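Local structure of hypothetical protein TT0907 (Thermus thermophilus, 1WDI) at residues 25-30 / 43-48; 50-55 / 200-205. The protein probably transfers and isomerizes the ribose moiety of S-adenosylmethionine onto 7-aminomethyl-7-deazaguanine in tRNA, yielding epoxyqueuosine. All coordinates share one frame; numbering follows the deposited sequence.

Contact 1 of 2, residues 25-30 / 43-48; sequences DMARLM and KRVRDL
Leu29 and Lys43 form the hydrogen-bonded antiparallel pair at the open end of the beta hairpin made by strands 28-32 and 40-44. Leu29 N gives to Lys43 O at 2.7 Å from well above the carbonyl plane, and Lys43 N returns a bond to Leu29 O at 2.8 Å. The water that accepts from Arg28 NE also donates to Lys43 O, the second bond to that oxygen. Arg28 and Arg44 are the next, non-hydrogen-bonded pair; their side chains diverge, Arg28 drawn to Glu331 O by NH1 and to Tyr333 by a cation-pi contact, Arg44 exposed. Beyond them two more backbone bonds run to the 3-10 segment 45-47: Val45 N meets Ala27 O at 2.9 Å, nearly along the C=O axis, and Arg46 N reaches a lone pair of Asp25 O. Leu29 suits the buried face, where it packs on Ala341 and Leu343; chi1 172° sets CG anti to the backbone N, and CD2 comes 3.6 Å from Arg44 O. Val45 CG2 makes an apolar contact with Ala27 CB at 4.1 Å. On the outer side Met26, bent at chi2 and chi3, runs beside Arg46, its SD 3.8 Å from Arg46 CD, and crosses Arg44 obliquely, with SD 4.1 Å from Arg44 CD. An alanine in place of Met26 removes the thioether, and the aliphatic parts of Arg44 and Arg46 would probably be freer to turn. Asp25 OD2 is held by Thr190. Strand 341-344 pairs in parallel with 28-32 and also meets Leu48, while Leu193 of helix 191-199 packs on Asp25 and Val45.

Contact 2 of 2, residues 50-55 / 200-205; sequences EFLRPG and MGVELR
Pro54 and Met200 cross at about a right angle where a Schellman motif ends helix 191-199, and Leu52 and Val202 cross likewise beside them. The turn leads into strand 203-211, parallel neighbour of strand 57-73, up to which 50-55 runs. Met200 is the first residue to leave the helix. Its CG sits between the backbone N and the carbonyl carbon (chi1 64°), and the bend at chi3 (-73°) sets the terminal CE against the other segment's backbone, 3.5 Å from Leu52 O and 3.6 Å from Arg53 CA. The same methyl lies 4.1 Å from Pro54 CD. A flexible, unbranched thioether suits this place, since it can fold down onto the backbone. The proline ring leans on the helix end, its CB 3.3 Å from Met200 O. In the second crossing Val202 CG2 touches Leu52 CB at 4.1 Å, and CG1 comes to Leu52 CD1 at 4.2 Å. These branched side chains share a buried patch, both also packing on Leu197. Gly201 is the C-prime residue of the motif, and its positive phi (78°) is easily adopted without a side chain; a CB there would also crowd Pro54 CB. Gly55, likewise at positive phi, donates N to Gly201 O at 3.0 Å, a nearly straight bond whose donor lies above the carbonyl plane, and so ties the two segments together. Arg205 grips Glu203 OE1 side-on with NE and NH2, the NH2 bond being 2.7 Å. Glu203 OE2 and Gly55 O share one outside partner, NH1 of Arg251.

In the fold
Contacts 1 and 2 lie about 16 Å apart between centres, on the same side of the chain's centre. They come in series: contact 1 lies at the open end of the hairpin of strands 28-32 and 40-44; helix 48-51 follows directly, and its last residues belong to contact 2, whose second half arrives only after 144 further residues that include the separate three-stranded sheet of 107-111, 123-126 and 146-148. Both reach the same mixed sheet, and helix 191-199 packs against each. Contact 1 pairs neighbouring strands locally, whereas contact 2 brings distant parts of the chain together; a weak, long ion pair of Lys43 with Glu50 and packing of Lys43 on Phe51 link the two.

Contact 1 of 2, residues 25-30 / 43-48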
# COMPACT_ATOMS: atom_id res chain seq x y z
N ASP A 25 -0.96 13.87 -11.64
CA ASP A 25 0.42 14.31 -11.47
C ASP A 25 0.57 15.83 -11.36
O ASP A 25 1.68 16.35 -11.44
CB ASP A 25 1.32 13.77 -12.58
CG ASP A 25 0.88 14.22 -13.97
OD1 ASP A 25 -0.10 14.98 -14.08
OD2 ASP A 25 1.54 13.81 -14.95
N MET A 26 -0.54 16.54 -11.18
CA MET A 26 -0.48 17.98 -11.01
C MET A 26 -0.53 18.28 -9.52
O MET A 26 -0.46 19.43 -9.09
CB MET A 26 -1.63 18.68 -11.75
CG MET A 26 -1.38 18.88 -13.25
SD MET A 26 0.11 19.87 -13.62
CE MET A 26 -0.50 21.55 -13.30
N ALA A 27 -0.65 17.22 -8.72
CA ALA A 27 -0.63 17.37 -7.27
C ALA A 27 0.73 17.97 -6.93
O ALA A 27 1.71 17.74 -7.65
CB ALA A 27 -0.78 16.01 -6.60
N ARG A 28 0.82 18.75 -5.86
CA ARG A 28 2.10 19.34 -5.50
C ARG A 28 3.09 18.30 -4.99
O ARG A 28 2.69 17.23 -4.51
CB ARG A 28 1.89 20.44 -4.45
CG ARG A 28 1.01 21.59 -4.95
CD ARG A 28 0.85 22.67 -3.90
NE ARG A 28 2.13 23.28 -3.56
CZ ARG A 28 2.28 24.23 -2.65
NH1 ARG A 28 1.23 24.69 -1.98
NH2 ARG A 28 3.48 24.72 -2.40
N LEU A 29 4.38 18.60 -5.11
CA LEU A 29 5.42 17.70 -4.65
C LEU A 29 6.47 18.49 -3.89
O LEU A 29 7.11 19.39 -4.44
CB LEU A 29 6.09 16.99 -5.85
CG LEU A 29 7.33 16.16 -5.53
CD1 LEU A 29 6.94 14.95 -4.67
CD2 LEU A 29 8.00 15.70 -6.82
N MET A 30 6.64 18.16 -2.61
CA MET A 30 7.66 18.84 -1.82
C MET A 30 8.88 17.94 -1.82
O MET A 30 8.82 16.79 -1.39
CB MET A 30 7.19 19.06 -0.36
CG MET A 30 8.27 19.72 0.50
SD MET A 30 7.92 19.81 2.29
CE MET A 30 6.82 21.19 2.32
N LYS A 43 7.50 21.74 -5.91
CA LYS A 43 7.20 21.30 -7.26
C LYS A 43 5.83 20.64 -7.38
O LYS A 43 4.93 20.86 -6.57
CB LYS A 43 8.26 20.29 -7.72
CG LYS A 43 9.69 20.84 -7.79
CD LYS A 43 9.90 21.62 -9.08
CE LYS A 43 11.22 22.38 -9.06
NZ LYS A 43 11.48 23.05 -10.37
N ARG A 44 5.70 19.84 -8.43
CA ARG A 44 4.50 19.07 -8.70
C ARG A 44 4.99 17.66 -8.98
O ARG A 44 6.16 17.47 -9.30
CB ARG A 44 3.74 19.66 -9.89
CG ARG A 44 2.95 20.90 -9.47
CD ARG A 44 2.23 21.65 -10.58
NE ARG A 44 1.42 22.70 -9.96
CZ ARG A 44 0.79 23.67 -10.60
NH1 ARG A 44 0.87 23.77 -11.92
NH2 ARG A 44 0.09 24.56 -9.92
N VAL A 45 4.13 16.67 -8.81
CA VAL A 45 4.52 15.29 -9.05
C VAL A 45 5.07 15.12 -10.46
O VAL A 45 6.01 14.35 -10.68
CB VAL A 45 3.32 14.33 -8.84
CG1 VAL A 45 3.71 12.92 -9.27
CG2 VAL A 45 2.90 14.35 -7.38
N ARG A 46 4.51 15.85 -11.42
CA ARG A 46 4.98 15.72 -12.80
C ARG A 46 6.45 16.12 -12.95
O ARG A 46 7.09 15.81 -13.95
CB ARG A 46 4.11 16.56 -13.75
CG ARG A 46 4.36 18.06 -13.68
CD ARG A 46 3.54 18.79 -14.74
NE ARG A 46 3.67 18.17 -16.06
CZ ARG A 46 4.76 18.21 -16.82
NH1 ARG A 46 5.85 18.84 -16.41
NH2 ARG A 46 4.77 17.61 -18.01
N ASP A 47 7.00 16.81 -11.94
CA ASP A 47 8.40 17.23 -12.00
C ASP A 47 9.38 16.20 -11.49
O ASP A 47 10.59 16.42 -11.51
CB ASP A 47 8.59 18.53 -11.21
CG ASP A 47 7.88 19.69 -11.84
OD1 ASP A 47 8.04 19.86 -13.06
OD2 ASP A 47 7.18 20.43 -11.12
N LEU A 48 8.86 15.06 -11.04
CA LEU A 48 9.69 13.99 -10.51
C LEU A 48 10.92 13.64 -11.37
O LEU A 48 12.01 13.44 -10.84
CB LEU A 48 8.83 12.73 -10.29
CG LEU A 48 9.51 11.50 -9.69
CD1 LEU A 48 10.07 11.83 -8.30
CD2 LEU A 48 8.49 10.36 -9.60
O HOH W 1 4.76 22.58 -4.33

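Contact 2 of 2, residues 50-55 / 200-205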
# COMPACT_ATOMS: atom_id res chain seq x y z
N GLU A 50 12.89 15.39 -12.97
CA GLU A 50 13.96 16.34 -12.69
C GLU A 50 14.85 15.89 -11.54
O GLU A 50 16.04 16.20 -11.50
CB GLU A 50 13.39 17.70 -12.30
CG GLU A 50 12.98 18.59 -13.44
CD GLU A 50 12.34 19.86 -12.93
OE1 GLU A 50 12.83 20.39 -11.90
OE2 GLU A 50 11.38 20.34 -13.56
N PHE A 51 14.26 15.16 -10.59
CA PHE A 51 15.01 14.73 -9.43
C PHE A 51 15.52 13.31 -9.48
O PHE A 51 16.22 12.86 -8.57
CB PHE A 51 14.16 14.95 -8.18
CG PHE A 51 13.77 16.39 -7.99
CD1 PHE A 51 12.61 16.89 -8.59
CD2 PHE A 51 14.60 17.26 -7.30
CE1 PHE A 51 12.30 18.24 -8.50
CE2 PHE A 51 14.29 18.62 -7.21
CZ PHE A 51 13.13 19.11 -7.81
N LEU A 52 15.19 12.59 -10.54
CA LEU A 52 15.68 11.23 -10.68
C LEU A 52 16.74 11.23 -11.76
O LEU A 52 17.03 12.28 -12.36
CB LEU A 52 14.54 10.30 -11.06
CG LEU A 52 13.38 10.22 -10.06
CD1 LEU A 52 12.43 9.11 -10.49
CD2 LEU A 52 13.92 9.96 -8.66
N ARG A 53 17.34 10.08 -12.01
CA ARG A 53 18.34 9.99 -13.06
C ARG A 53 18.39 8.59 -13.65
O ARG A 53 17.96 7.63 -13.02
CB ARG A 53 19.71 10.44 -12.56
CG ARG A 53 20.17 9.81 -11.27
CD ARG A 53 20.85 10.86 -10.40
NE ARG A 53 21.45 10.26 -9.21
CZ ARG A 53 21.84 10.94 -8.14
NH1 ARG A 53 21.69 12.26 -8.09
NH2 ARG A 53 22.37 10.29 -7.12
N PRO A 54 18.89 8.47 -14.89
CA PRO A 54 18.95 7.14 -15.50
C PRO A 54 19.65 6.15 -14.57
O PRO A 54 20.72 6.44 -14.04
CB PRO A 54 19.70 7.38 -16.81
CG PRO A 54 20.52 8.62 -16.53
CD PRO A 54 19.55 9.47 -15.73
N GLY A 55 19.04 4.99 -14.37
CA GLY A 55 19.64 4.01 -13.49
C GLY A 55 18.90 3.93 -12.17
O GLY A 55 18.99 2.92 -11.48
N MET A 200 13.62 8.32 -19.72
CA MET A 200 14.88 8.81 -19.18
C MET A 200 15.69 7.70 -18.50
O MET A 200 16.62 7.97 -17.76
CB MET A 200 14.66 9.97 -18.21
CG MET A 200 13.89 9.64 -16.96
SD MET A 200 13.99 11.04 -15.85
CE MET A 200 15.69 10.92 -15.32
N GLY A 201 15.31 6.46 -18.77
CA GLY A 201 16.05 5.34 -18.20
C GLY A 201 15.79 4.99 -16.74
O GLY A 201 16.63 4.34 -16.12
N VAL A 202 14.66 5.40 -16.20
CA VAL A 202 14.34 5.07 -14.81
C VAL A 202 13.62 3.73 -14.79
O VAL A 202 12.62 3.54 -15.48
CB VAL A 202 13.43 6.15 -14.16
CG1 VAL A 202 12.94 5.67 -12.79
CG2 VAL A 202 14.22 7.45 -13.99
N GLU A 203 14.14 2.80 -14.02
CA GLU A 203 13.53 1.48 -13.94
C GLU A 203 12.21 1.58 -13.19
O GLU A 203 12.10 2.32 -12.21
CB GLU A 203 14.45 0.50 -13.22
CG GLU A 203 15.73 0.20 -13.97
CD GLU A 203 16.51 -0.94 -13.35
OE1 GLU A 203 15.87 -1.88 -12.83
OE2 GLU A 203 17.76 -0.91 -13.41
N LEU A 204 11.21 0.85 -13.67
CA LEU A 204 9.90 0.84 -13.05
C LEU A 204 9.66 -0.60 -12.62
O LEU A 204 9.37 -1.46 -13.45
CB LEU A 204 8.84 1.30 -14.05
CG LEU A 204 9.08 2.67 -14.70
CD1 LEU A 204 7.98 2.96 -15.71
CD2 LEU A 204 9.11 3.77 -13.63
N ARG A 205 9.80 -0.87 -11.32
CA ARG A 205 9.63 -2.22 -10.79
C ARG A 205 8.43 -2.31 -9.85
O ARG A 205 8.18 -1.39 -9.08
CB ARG A 205 10.90 -2.64 -10.03
CG ARG A 205 12.18 -2.51 -10.83
CD ARG A 205 12.25 -3.51 -11.98
NE ARG A 205 13.53 -3.43 -12.67
CZ ARG A 205 13.96 -4.32 -13.55
NH1 ARG A 205 13.21 -5.36 -13.86
NH2 ARG A 205 15.15 -4.16 -14.12